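Local atomic coordinates of sulfate permease family protein (PDB entry 4DGH), a protein that probably moves anions such as sulfate across the membrane as a SulP-family permease, of which this chain is the STAS domain. Residues A[37-42]-A[70-75]; A[110-113]-A[117-120]. All blocks are in the same frame, centred on the assembly; numbering follows the deposited sequence.

Both contacts belong to the STAS domain, on opposite sides of the chain's centre, and they share no helix or strand. Contact 1 joins two neighbouring, nearly parallel helices, 32-44 and 64-78; contact 2 joins an edge strand of the chain's sheet, 111-112, to the C-terminal helix, 115-128, which begins three residues later. Their centres lie about 20 Å apart. Neither is held by a hydrogen bond between its segments, and each is partly buried. In contact 1 burial is graded, from Phe38 and Met73 inside to the carboxylates of Glu39 and Glu72 outside. In contact 2 a single aromatic face lies against helix backbone and one methyl group. A second subunit reaches contact 1 alone.

Contact 1. Residues A[37-42]-A[70-75]; sequences TFERVM and LEEMIQ
Glu39 lays its extended side chain toward residues 70-75 and meets the backbone edge of Met73 and the flank of Glu72. Its CG lies anti to the backbone N (chi1 -165°); with the rest of the chain extended, this carries the carboxylate over to the other helix. OE1 rests 3.9 Å from Met73 CA, and OE2 comes 3.5 Å from Glu72 CG. These are van der Waals contacts of a carboxylate with aliphatic carbons; no hydrogen bond links the two segments.

If both are ionised, the two carboxylates would repel each other at the outer end. The side chains of Glu39 and Glu72 cross at about a right angle, with their carboxylate planes 57° apart, and OE2 of Glu39 lies 4.3 Å from OE2 of Glu72. Glu72 is exposed, so solvent probably screens much of the like charge.

On the buried side the apolar partners are Phe38 and Met73, the latter built as selenomethionine. The extended Met73 chain brings its end methyl to the edge of the Phe38 ring, but the separation is too short for two carbons and Met73 was modelled in two conformers, so the detail of this pair is doubtful.

The segments run nearly parallel, at 10°, with axes 10.1 Å apart. Helix 32-44 is the connection of a beta-alpha-beta crossover (21-25, 32-44, 51-55) and in this STAS domain packs beside helix 64-78, which follows strand 51-55. Both helices lean on strand 51-55, Phe38 through Leu52 and Leu70 through Leu54. Phe38 also stacks on Tyr24 and meets Phe32 of the second subunit, while Ile74 packs against helix 102-106.

Contact 2. Residues A[110-113]-A[117-120]; sequences NVYP and GALS
The backbone of Tyr112 is hydrogen-bonded to Ile86 and Gly88, which joins edge strand 111-112 to strand 83-87 and the residue after it, and its ring is turned onto Gly117 and Ala118. This is a strand-to-helix unit of the alpha/beta STAS fold: the chain leaves the last strand, turns, and comes back as helix 115-128, whose first part packs on the tyrosine.

The contact is made over one ring face. Ala118 CA sits 3.8 Å from the ring centroid and 18° off the ring normal, a CH-pi interaction displaced somewhat toward the rim. Over the same face, the carbonyl oxygen of Gly117 lies 3.7 Å from Tyr112 CE1. Tyr112 has CG anti to its carbonyl carbon (chi1 -67°) and its ring turned nearly perpendicular (chi2 -87°), which presents the flat side to the helix backbone.

Tyr112 also touches Leu85 and Ala118 touches Ser87, both on the neighbouring strand 83-87, while Leu119 packs against Met5 and Glu8 of helix 3-11. Val111 O is hydrogen-bonded to a glycerol probably from the crystallisation liquor. Close to where the ring joins its CB, the Ala118 CB methyl packs 3.7 Å from Tyr112 CD2.

Contact 1. Residues A[37-42]-A[70-75]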
loop_
_atom_site.group_PDB
_atom_site.type_symbol
_atom_site.label_atom_id
_atom_site.label_comp_id
_atom_site.label_asym_id
_atom_site.label_seq_id
_atom_site.Cartn_x
_atom_site.Cartn_y
_atom_site.Cartn_z
ATOM N N THR A 37 -3.004 -10.630 -1.668
ATOM C CA THR A 37 -2.325 -10.948 -0.417
ATOM C C THR A 37 -3.200 -11.809 0.499
ATOM O O THR A 37 -2.750 -12.837 1.041
ATOM C CB THR A 37 -1.900 -9.637 0.244
ATOM O OG1 THR A 37 -1.064 -8.935 -0.703
ATOM C CG2 THR A 37 -1.111 -9.922 1.534
ATOM N N PHE A 38 -4.460 -11.431 0.618
ATOM C CA PHE A 38 -5.305 -12.103 1.564
ATOM C C PHE A 38 -5.577 -13.540 1.106
ATOM O O PHE A 38 -5.606 -14.474 1.901
ATOM C CB PHE A 38 -6.611 -11.389 1.765
ATOM C CG PHE A 38 -7.279 -11.829 2.999
ATOM C CD1 PHE A 38 -6.605 -11.766 4.203
ATOM C CD2 PHE A 38 -8.516 -12.422 2.978
ATOM C CE1 PHE A 38 -7.186 -12.218 5.390
ATOM C CE2 PHE A 38 -9.122 -12.829 4.172
ATOM C CZ PHE A 38 -8.429 -12.769 5.379
ATOM N N GLU A 39 -5.752 -13.683 -0.200
ATOM C CA GLU A 39 -5.932 -14.952 -0.827
ATOM C C GLU A 39 -4.680 -15.812 -0.559
ATOM O O GLU A 39 -4.771 -16.972 -0.174
ATOM C CB GLU A 39 -6.124 -14.615 -2.311
ATOM C CG GLU A 39 -6.685 -15.730 -3.155
ATOM C CD GLU A 39 -7.021 -15.279 -4.595
ATOM O OE1 GLU A 39 -7.265 -14.067 -4.827
ATOM O OE2 GLU A 39 -7.032 -16.167 -5.497
ATOM N N ARG A 40 -3.490 -15.213 -0.714
ATOM C CA ARG A 40 -2.239 -15.905 -0.405
ATOM C C ARG A 40 -2.138 -16.323 1.046
ATOM O O ARG A 40 -1.834 -17.436 1.326
ATOM C CB ARG A 40 -1.030 -15.087 -0.912
ATOM C CG ARG A 40 0.362 -15.665 -0.598
ATOM C CD ARG A 40 1.501 -14.979 -1.406
ATOM N NE ARG A 40 1.496 -13.506 -1.329
ATOM C CZ ARG A 40 1.101 -12.696 -2.327
ATOM N NH1 ARG A 40 0.687 -13.232 -3.497
ATOM N NH2 ARG A 40 1.101 -11.360 -2.156
ATOM N N VAL A 41 -2.511 -15.469 1.973
ATOM C CA VAL A 41 -2.451 -15.781 3.388
ATOM C C VAL A 41 -3.396 -16.947 3.709
ATOM O O VAL A 41 -3.030 -17.886 4.418
ATOM C CB VAL A 41 -2.957 -14.582 4.212
ATOM C CG1 VAL A 41 -3.130 -15.002 5.679
ATOM C CG2 VAL A 41 -1.991 -13.404 4.129
HETATM N N MSE A 42 -4.609 -16.867 3.188
HETATM C CA MSE A 42 -5.609 -17.877 3.539
HETATM C C MSE A 42 -5.157 -19.234 3.007
HETATM O O MSE A 42 -5.481 -20.287 3.579
HETATM C CB MSE A 42 -6.961 -17.459 2.927
HETATM C CG MSE A 42 -8.066 -18.299 3.536
HETATM SE SE MSE A 42 -8.340 -17.653 5.402
HETATM C CE MSE A 42 -9.697 -16.233 5.434
ATOM N N LEU A 70 -12.998 -10.458 -7.120
ATOM C CA LEU A 70 -13.773 -10.855 -5.945
ATOM C C LEU A 70 -14.250 -12.308 -6.103
ATOM O O LEU A 70 -14.264 -13.077 -5.133
ATOM C CB LEU A 70 -14.960 -9.916 -5.718
ATOM C CG LEU A 70 -15.942 -10.222 -4.634
ATOM C CD1 LEU A 70 -15.248 -10.230 -3.262
ATOM C CD2 LEU A 70 -17.036 -9.186 -4.512
ATOM N N GLU A 71 -14.728 -12.657 -7.308
ATOM C CA GLU A 71 -15.106 -14.042 -7.576
ATOM C C GLU A 71 -13.995 -15.085 -7.276
ATOM O O GLU A 71 -14.228 -16.087 -6.606
ATOM C CB GLU A 71 -15.599 -14.151 -9.033
ATOM C CG GLU A 71 -15.844 -15.604 -9.386
ATOM C CD GLU A 71 -16.379 -15.794 -10.787
ATOM O OE1 GLU A 71 -16.167 -14.867 -11.637
ATOM O OE2 GLU A 71 -16.988 -16.886 -11.034
ATOM N N GLU A 72 -12.811 -14.856 -7.803
ATOM C CA GLU A 72 -11.661 -15.748 -7.648
ATOM C C GLU A 72 -11.293 -15.842 -6.172
ATOM O O GLU A 72 -11.086 -16.945 -5.680
ATOM C CB GLU A 72 -10.440 -15.215 -8.434
ATOM C CG GLU A 72 -9.189 -16.068 -8.229
ATOM C CD GLU A 72 -8.081 -15.825 -9.286
ATOM O OE1 GLU A 72 -7.799 -14.638 -9.648
ATOM O OE2 GLU A 72 -7.457 -16.830 -9.761
HETATM N N MSE A 73 -11.260 -14.714 -5.467
HETATM C CA MSE A 73 -11.004 -14.740 -4.023
HETATM C C MSE A 73 -11.994 -15.598 -3.253
HETATM O O MSE A 73 -11.614 -16.391 -2.403
HETATM C CB MSE A 73 -11.066 -13.302 -3.504
HETATM C CG MSE A 73 -10.315 -13.248 -2.184
HETATM SE SE MSE A 73 -10.669 -11.487 -1.376
HETATM C CE MSE A 73 -9.679 -11.457 0.296
ATOM N N ILE A 74 -13.272 -15.427 -3.528
ATOM C CA ILE A 74 -14.283 -16.213 -2.831
ATOM C C ILE A 74 -14.178 -17.679 -3.172
ATOM O O ILE A 74 -14.396 -18.565 -2.305
ATOM C CB ILE A 74 -15.691 -15.694 -3.222
ATOM C CG1 ILE A 74 -15.877 -14.308 -2.570
ATOM C CG2 ILE A 74 -16.741 -16.676 -2.702
ATOM C CD1 ILE A 74 -17.089 -13.579 -3.113
ATOM N N GLN A 75 -13.963 -17.972 -4.452
ATOM C CA GLN A 75 -13.707 -19.375 -4.880
ATOM C C GLN A 75 -12.553 -20.017 -4.102
ATOM O O GLN A 75 -12.646 -21.132 -3.683
ATOM C CB GLN A 75 -13.453 -19.461 -6.379
ATOM C CG GLN A 75 -14.762 -19.401 -7.147
ATOM C CD GLN A 75 -14.595 -19.166 -8.639
ATOM O OE1 GLN A 75 -13.518 -18.801 -9.118
ATOM N NE2 GLN A 75 -15.688 -19.361 -9.386
#

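Contact 2. Residues A[110-113]-A[117-120]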
loop_
_atom_site.group_PDB
_atom_site.type_symbol
_atom_site.label_atom_id
_atom_site.label_comp_id
_atom_site.label_asym_id
_atom_site.label_seq_id
_atom_site.Cartn_x
_atom_site.Cartn_y
_atom_site.Cartn_z
ATOM N N ASN A 110 -26.472 -15.218 2.913
ATOM C CA ASN A 110 -25.182 -14.824 3.474
ATOM C C ASN A 110 -24.764 -13.423 3.071
ATOM O O ASN A 110 -23.600 -13.056 3.273
ATOM C CB ASN A 110 -24.166 -15.868 3.009
ATOM C CG ASN A 110 -24.483 -17.224 3.608
ATOM O OD1 ASN A 110 -24.918 -17.335 4.763
ATOM N ND2 ASN A 110 -24.285 -18.270 2.815
ATOM N N VAL A 111 -25.695 -12.643 2.499
ATOM C CA VAL A 111 -25.410 -11.262 2.119
ATOM C C VAL A 111 -26.222 -10.291 3.045
ATOM O O VAL A 111 -27.414 -10.487 3.231
ATOM C CB VAL A 111 -25.744 -10.992 0.615
ATOM C CG1 VAL A 111 -25.385 -9.522 0.236
ATOM C CG2 VAL A 111 -24.923 -11.915 -0.269
ATOM N N TYR A 112 -25.543 -9.352 3.680
ATOM C CA TYR A 112 -26.127 -8.497 4.729
ATOM C C TYR A 112 -25.968 -7.058 4.374
ATOM O O TYR A 112 -24.895 -6.651 3.946
ATOM C CB TYR A 112 -25.446 -8.791 6.083
ATOM C CG TYR A 112 -25.745 -10.177 6.595
ATOM C CD1 TYR A 112 -26.887 -10.411 7.357
ATOM C CD2 TYR A 112 -24.963 -11.294 6.201
ATOM C CE1 TYR A 112 -27.225 -11.662 7.821
ATOM C CE2 TYR A 112 -25.278 -12.554 6.689
ATOM C CZ TYR A 112 -26.421 -12.717 7.481
ATOM O OH TYR A 112 -26.777 -13.970 7.920
ATOM N N PRO A 113 -27.032 -6.243 4.570
ATOM C CA PRO A 113 -26.870 -4.830 4.300
ATOM C C PRO A 113 -25.825 -4.170 5.191
ATOM O O PRO A 113 -25.156 -3.263 4.715
ATOM C CB PRO A 113 -28.289 -4.234 4.569
ATOM C CG PRO A 113 -29.195 -5.387 4.377
ATOM C CD PRO A 113 -28.434 -6.612 4.890
ATOM N N GLY A 117 -25.187 -6.847 11.233
ATOM C CA GLY A 117 -26.056 -8.035 11.072
ATOM C C GLY A 117 -25.286 -9.301 10.580
ATOM O O GLY A 117 -25.626 -10.449 10.968
ATOM N N ALA A 118 -24.247 -9.114 9.762
ATOM C CA ALA A 118 -23.379 -10.284 9.375
ATOM C C ALA A 118 -22.657 -10.867 10.587
ATOM O O ALA A 118 -22.582 -12.092 10.745
ATOM C CB ALA A 118 -22.329 -9.793 8.316
ATOM N N LEU A 119 -22.162 -9.972 11.472
ATOM C CA LEU A 119 -21.400 -10.375 12.660
ATOM C C LEU A 119 -22.323 -11.112 13.630
ATOM O O LEU A 119 -21.975 -12.196 14.133
ATOM C CB LEU A 119 -20.749 -9.132 13.348
ATOM C CG LEU A 119 -20.074 -9.392 14.761
ATOM C CD1 LEU A 119 -18.950 -10.375 14.469
ATOM C CD2 LEU A 119 -19.454 -8.106 15.258
ATOM N N SER A 120 -23.493 -10.535 13.887
ATOM C CA SER A 120 -24.540 -11.194 14.687
ATOM C C SER A 120 -24.895 -12.597 14.133
ATOM O O SER A 120 -24.865 -13.648 14.852
ATOM C CB SER A 120 -25.774 -10.238 14.780
ATOM O OG SER A 120 -26.873 -11.000 15.277
#